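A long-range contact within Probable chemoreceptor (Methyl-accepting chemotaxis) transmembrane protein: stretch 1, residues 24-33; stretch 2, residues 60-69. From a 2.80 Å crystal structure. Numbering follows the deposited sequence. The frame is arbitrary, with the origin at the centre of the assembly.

Stretch 1 24-33: GSVGELAAAA
Stretch 2, residues 60-69: ANLEQHGFAF

Stretch 1 is helical throughout, part of a helix that extends beyond it at both ends. Its phi/psi values stay near -60/-45, and i to i-4 hydrogen bonds run from Glu28 N to Gly24 O (2.9 Å) through Ala33 N to Leu29 O (2.7 Å). Stretch 2 is helical from its first residue. His65 has phi/psi -130/104 and begins a type I turn that runs to Ala68. Ala68 N donates to His65 O at 3.2 Å and closes that turn.

The register is not a simple one: Ser25 and Leu29 face the turn at Phe67 and Ala68, and Ala32 faces the helix at Asn61. CA of Ser25 lies 7.5 Å from CA of Phe67, CA of Leu29 7.1 Å from CA of Ala68, and CA of Ala32 6.7 Å from CA of Asn61. The contact buries 349 Å² in total.

Ser25 (chi1 m) points toward stretch 2. Ser25 CB sits 3.7 Å from Phe67 CE2, so the apolar ring meets the serine's carbon, while its polar OG is hydrogen-bonded elsewhere in the structure. Phe67 has chi1 t and chi2 57°.

One turn on, Leu29 (m, t) is the most heavily covered residue. Its CA-to-CB bond points sideways, but the end of the side chain comes nearer. Leu29 CD1 lies 3.8 Å from Phe67 CD2, and Leu29 CD2 lies 4.0 Å from Ala68 CB; both are apolar contacts. Leu29 CD2 also makes a carbon-to-carbon contact with His65 CB at 3.7 Å.

Ala32 points toward stretch 2. Ala32 CB is 3.5 Å from His65 NE2 (chi1 m, chi2 -82°) and 3.3 Å from Asn61 OD1. Asn61 has chi1 -101°, between wells, and chi2 -29°. Asn61 ND2 donates a weak hydrogen bond to Ala32 O, 3.4 Å long, with an N-H...O angle of 148°. This is the only hydrogen bond across the stretches.

Ala33 points away; Ala33 CA comes 4.4 Å from Asn61 ND2.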

ATOM      1  N   GLY A  24      -9.749   4.879  -5.795  1.00 60.48           N
ATOM      2  CA  GLY A  24      -9.277   5.458  -7.039  1.00 55.06           C
ATOM      3  C   GLY A  24      -7.776   5.635  -7.054  1.00 42.41           C
ATOM      4  O   GLY A  24      -7.084   5.156  -7.957  1.00 62.03           O
ATOM      5  N   SER A  25      -7.243   6.329  -6.047  1.00 58.98           N
ATOM      6  CA  SER A  25      -5.798   6.469  -5.927  1.00 52.35           C
ATOM      7  C   SER A  25      -5.095   5.113  -6.021  1.00 65.90           C
ATOM      8  O   SER A  25      -4.127   4.963  -6.781  1.00 64.50           O
ATOM      9  CB  SER A  25      -5.452   7.179  -4.619  1.00 67.59           C
ATOM     10  OG  SER A  25      -6.176   8.388  -4.493  1.00 61.71           O
ATOM     11  N   VAL A  26      -5.582   4.107  -5.276  1.00 47.45           N
ATOM     12  CA  VAL A  26      -4.970   2.778  -5.317  1.00 51.85           C
ATOM     13  C   VAL A  26      -5.027   2.203  -6.726  1.00 68.50           C
ATOM     14  O   VAL A  26      -4.008   1.763  -7.279  1.00 62.94           O
ATOM     15  CB  VAL A  26      -5.647   1.827  -4.315  1.00 59.07           C
ATOM     16  CG1 VAL A  26      -5.219   0.393  -4.618  1.00 44.16           C
ATOM     17  CG2 VAL A  26      -5.259   2.185  -2.884  1.00 51.92           C
ATOM     18  N   GLY A  27      -6.231   2.165  -7.316  1.00 48.23           N
ATOM     19  CA  GLY A  27      -6.384   1.595  -8.648  1.00 46.21           C
ATOM     20  C   GLY A  27      -5.478   2.255  -9.674  1.00 59.20           C
ATOM     21  O   GLY A  27      -4.926   1.591 -10.558  1.00 74.86           O
ATOM     22  N   GLU A  28      -5.296   3.573  -9.551  1.00 55.24           N
ATOM     23  CA  GLU A  28      -4.446   4.300 -10.492  1.00 52.12           C
ATOM     24  C   GLU A  28      -2.980   3.912 -10.328  1.00 64.51           C
ATOM     25  O   GLU A  28      -2.256   3.764 -11.325  1.00 54.59           O
ATOM     26  CB  GLU A  28      -4.633   5.811 -10.326  1.00 59.60           C
ATOM     27  CG  GLU A  28      -5.951   6.325 -10.889  1.00 87.51           C
ATOM     28  CD  GLU A  28      -6.093   7.830 -10.784  1.00108.62           C
ATOM     29  OE1 GLU A  28      -6.920   8.300  -9.976  1.00120.84           O
ATOM     30  OE2 GLU A  28      -5.377   8.542 -11.515  1.00119.49           O
ATOM     31  N   LEU A  29      -2.520   3.737  -9.077  1.00 60.13           N
ATOM     32  CA  LEU A  29      -1.156   3.255  -8.859  1.00 49.10           C
ATOM     33  C   LEU A  29      -1.014   1.810  -9.310  1.00 62.63           C
ATOM     34  O   LEU A  29      -0.026   1.453  -9.963  1.00 71.77           O
ATOM     35  CB  LEU A  29      -0.747   3.381  -7.388  1.00 59.03           C
ATOM     36  CG  LEU A  29      -0.490   4.775  -6.822  1.00 67.35           C
ATOM     37  CD1 LEU A  29       0.177   4.689  -5.444  1.00 58.10           C
ATOM     38  CD2 LEU A  29       0.351   5.608  -7.778  1.00 53.42           C
ATOM     39  N   ALA A  30      -1.989   0.961  -8.966  1.00 61.78           N
ATOM     40  CA  ALA A  30      -1.957  -0.422  -9.435  1.00 66.61           C
ATOM     41  C   ALA A  30      -1.786  -0.481 -10.948  1.00 76.34           C
ATOM     42  O   ALA A  30      -0.994  -1.284 -11.460  1.00 74.14           O
ATOM     43  CB  ALA A  30      -3.231  -1.157  -9.010  1.00 51.97           C
ATOM     44  N   ALA A  31      -2.509   0.375 -11.678  1.00 83.16           N
ATOM     45  CA  ALA A  31      -2.366   0.430 -13.131  1.00 57.95           C
ATOM     46  C   ALA A  31      -0.965   0.865 -13.542  1.00 73.03           C
ATOM     47  O   ALA A  31      -0.390   0.316 -14.495  1.00 67.98           O
ATOM     48  CB  ALA A  31      -3.398   1.380 -13.724  1.00 52.39           C
ATOM     49  N   ALA A  32      -0.404   1.862 -12.850  1.00 65.92           N
ATOM     50  CA  ALA A  32       0.960   2.287 -13.151  1.00 68.45           C
ATOM     51  C   ALA A  32       1.971   1.195 -12.826  1.00 71.72           C
ATOM     52  O   ALA A  32       2.969   1.040 -13.535  1.00 83.16           O
ATOM     53  CB  ALA A  32       1.296   3.569 -12.385  1.00 72.91           C
ATOM     54  N   ALA A  33       1.732   0.424 -11.768  1.00 56.55           N
ATOM     55  CA  ALA A  33       2.616  -0.698 -11.476  1.00 73.57           C
ATOM     56  C   ALA A  33       2.508  -1.765 -12.563  1.00 73.62           C
ATOM     57  O   ALA A  33       3.524  -2.232 -13.091  1.00 94.36           O
ATOM     58  CB  ALA A  33       2.298  -1.279 -10.092  1.00 56.56           C
ATOM     59  N   ALA A  60      10.256   6.529 -13.740  1.00102.27           N
ATOM     60  CA  ALA A  60       9.107   7.210 -14.329  1.00 89.86           C
ATOM     61  C   ALA A  60       7.883   7.139 -13.428  1.00 87.01           C
ATOM     62  O   ALA A  60       7.077   8.079 -13.399  1.00 86.02           O
ATOM     63  CB  ALA A  60       8.786   6.612 -15.694  1.00 86.64           C
ATOM     64  N   ASN A  61       7.731   6.041 -12.684  1.00 76.62           N
ATOM     65  CA  ASN A  61       6.526   5.846 -11.881  1.00 78.79           C
ATOM     66  C   ASN A  61       6.431   6.835 -10.726  1.00 83.88           C
ATOM     67  O   ASN A  61       5.325   7.105 -10.240  1.00 93.59           O
ATOM     68  CB  ASN A  61       6.478   4.420 -11.346  1.00 81.96           C
ATOM     69  CG  ASN A  61       5.550   3.533 -12.141  1.00 87.90           C
ATOM     70  OD1 ASN A  61       4.565   4.001 -12.718  1.00 73.94           O
ATOM     71  ND2 ASN A  61       5.852   2.238 -12.166  1.00100.25           N
ATOM     72  N   LEU A  62       7.567   7.366 -10.260  1.00 95.84           N
ATOM     73  CA  LEU A  62       7.543   8.366  -9.198  1.00 82.78           C
ATOM     74  C   LEU A  62       7.408   9.782  -9.746  1.00 83.44           C
ATOM     75  O   LEU A  62       6.795  10.641  -9.099  1.00 77.26           O
ATOM     76  CB  LEU A  62       8.803   8.262  -8.343  1.00 76.29           C
ATOM     77  CG  LEU A  62       8.869   7.173  -7.275  1.00 86.91           C
ATOM     78  CD1 LEU A  62      10.150   7.322  -6.459  1.00 72.01           C
ATOM     79  CD2 LEU A  62       7.648   7.199  -6.362  1.00 88.92           C
ATOM     80  N   GLU A  63       7.974  10.046 -10.925  1.00 76.56           N
ATOM     81  CA  GLU A  63       7.842  11.367 -11.524  1.00 88.70           C
ATOM     82  C   GLU A  63       6.413  11.656 -11.972  1.00 88.55           C
ATOM     83  O   GLU A  63       6.022  12.825 -12.050  1.00101.86           O
ATOM     84  CB  GLU A  63       8.797  11.504 -12.711  1.00101.64           C
ATOM     85  CG  GLU A  63      10.274  11.603 -12.354  1.00 97.11           C
ATOM     86  CD  GLU A  63      11.149  11.748 -13.593  1.00134.69           C
ATOM     87  OE1 GLU A  63      11.515  10.714 -14.194  1.00143.52           O
ATOM     88  OE2 GLU A  63      11.453  12.898 -13.979  1.00145.08           O
ATOM     89  N   GLN A  64       5.618  10.626 -12.277  1.00 92.08           N
ATOM     90  CA  GLN A  64       4.283  10.858 -12.820  1.00 88.89           C
ATOM     91  C   GLN A  64       3.160  10.699 -11.803  1.00 82.35           C
ATOM     92  O   GLN A  64       2.048  11.167 -12.059  1.00104.29           O
ATOM     93  CB  GLN A  64       3.999   9.916 -14.000  1.00 80.87           C
ATOM     94  CG  GLN A  64       5.079   9.868 -15.079  1.00 84.79           C
ATOM     95  CD  GLN A  64       5.266  11.181 -15.822  1.00 93.79           C
ATOM     96  OE1 GLN A  64       4.299  11.883 -16.139  1.00 87.74           O
ATOM     97  NE2 GLN A  64       6.524  11.516 -16.110  1.00100.47           N
ATOM     98  N   HIS A  65       3.401  10.050 -10.671  1.00 81.74           N
ATOM     99  CA  HIS A  65       2.360   9.822  -9.668  1.00 93.60           C
ATOM    100  C   HIS A  65       2.892  10.251  -8.302  1.00 97.28           C
ATOM    101  O   HIS A  65       3.709   9.554  -7.692  1.00 81.75           O
ATOM    102  CB  HIS A  65       1.929   8.365  -9.680  1.00 92.74           C
ATOM    103  CG  HIS A  65       1.641   7.854 -11.054  1.00 86.59           C
ATOM    104  ND1 HIS A  65       0.435   8.063 -11.687  1.00 80.65           N
ATOM    105  CD2 HIS A  65       2.422   7.190 -11.939  1.00 82.57           C
ATOM    106  CE1 HIS A  65       0.478   7.529 -12.894  1.00 89.86           C
ATOM    107  NE2 HIS A  65       1.671   6.991 -13.070  1.00 88.78           N
ATOM    108  N   GLY A  66       2.432  11.412  -7.833  1.00 97.59           N
ATOM    109  CA  GLY A  66       2.881  11.931  -6.556  1.00 89.61           C
ATOM    110  C   GLY A  66       2.474  11.079  -5.375  1.00 89.15           C
ATOM    111  O   GLY A  66       3.116  11.152  -4.319  1.00 89.91           O
ATOM    112  N   PHE A  67       1.429  10.268  -5.526  1.00 80.81           N
ATOM    113  CA  PHE A  67       0.948   9.450  -4.421  1.00 64.17           C
ATOM    114  C   PHE A  67       1.772   8.187  -4.214  1.00 69.56           C
ATOM    115  O   PHE A  67       1.541   7.472  -3.233  1.00 88.78           O
ATOM    116  CB  PHE A  67      -0.520   9.096  -4.649  1.00 55.51           C
ATOM    117  CG  PHE A  67      -1.200   8.510  -3.452  1.00 59.60           C
ATOM    118  CD1 PHE A  67      -1.237   9.206  -2.246  1.00 71.54           C
ATOM    119  CD2 PHE A  67      -1.818   7.271  -3.534  1.00 55.72           C
ATOM    120  CE1 PHE A  67      -1.866   8.668  -1.130  1.00 57.65           C
ATOM    121  CE2 PHE A  67      -2.456   6.725  -2.436  1.00 60.49           C
ATOM    122  CZ  PHE A  67      -2.479   7.428  -1.224  1.00 66.31           C
ATOM    123  N   ALA A  68       2.732   7.907  -5.092  1.00 77.62           N
ATOM    124  CA  ALA A  68       3.631   6.774  -4.921  1.00 78.66           C
ATOM    125  C   ALA A  68       4.879   7.209  -4.155  1.00 80.19           C
ATOM    126  O   ALA A  68       5.544   8.175  -4.541  1.00 91.29           O
ATOM    127  CB  ALA A  68       4.012   6.192  -6.281  1.00 53.60           C
ATOM    128  N   PHE A  69       5.190   6.496  -3.066  1.00 68.43           N
ATOM    129  CA  PHE A  69       6.383   6.807  -2.285  1.00 66.95           C
ATOM    130  C   PHE A  69       7.641   6.271  -2.946  1.00 64.72           C
ATOM    131  O   PHE A  69       8.717   6.861  -2.800  1.00 62.62           O
ATOM    132  CB  PHE A  69       6.262   6.231  -0.872  1.00 63.03           C
ATOM    133  CG  PHE A  69       7.393   6.623   0.055  1.00 79.76           C
ATOM    134  CD1 PHE A  69       7.344   7.812   0.764  1.00 85.65           C
ATOM    135  CD2 PHE A  69       8.492   5.785   0.244  1.00 89.86           C
ATOM    136  CE1 PHE A  69       8.369   8.170   1.623  1.00 84.19           C
ATOM    137  CE2 PHE A  69       9.524   6.142   1.101  1.00 76.71           C
ATOM    138  CZ  PHE A  69       9.460   7.332   1.789  1.00 84.18           C
TER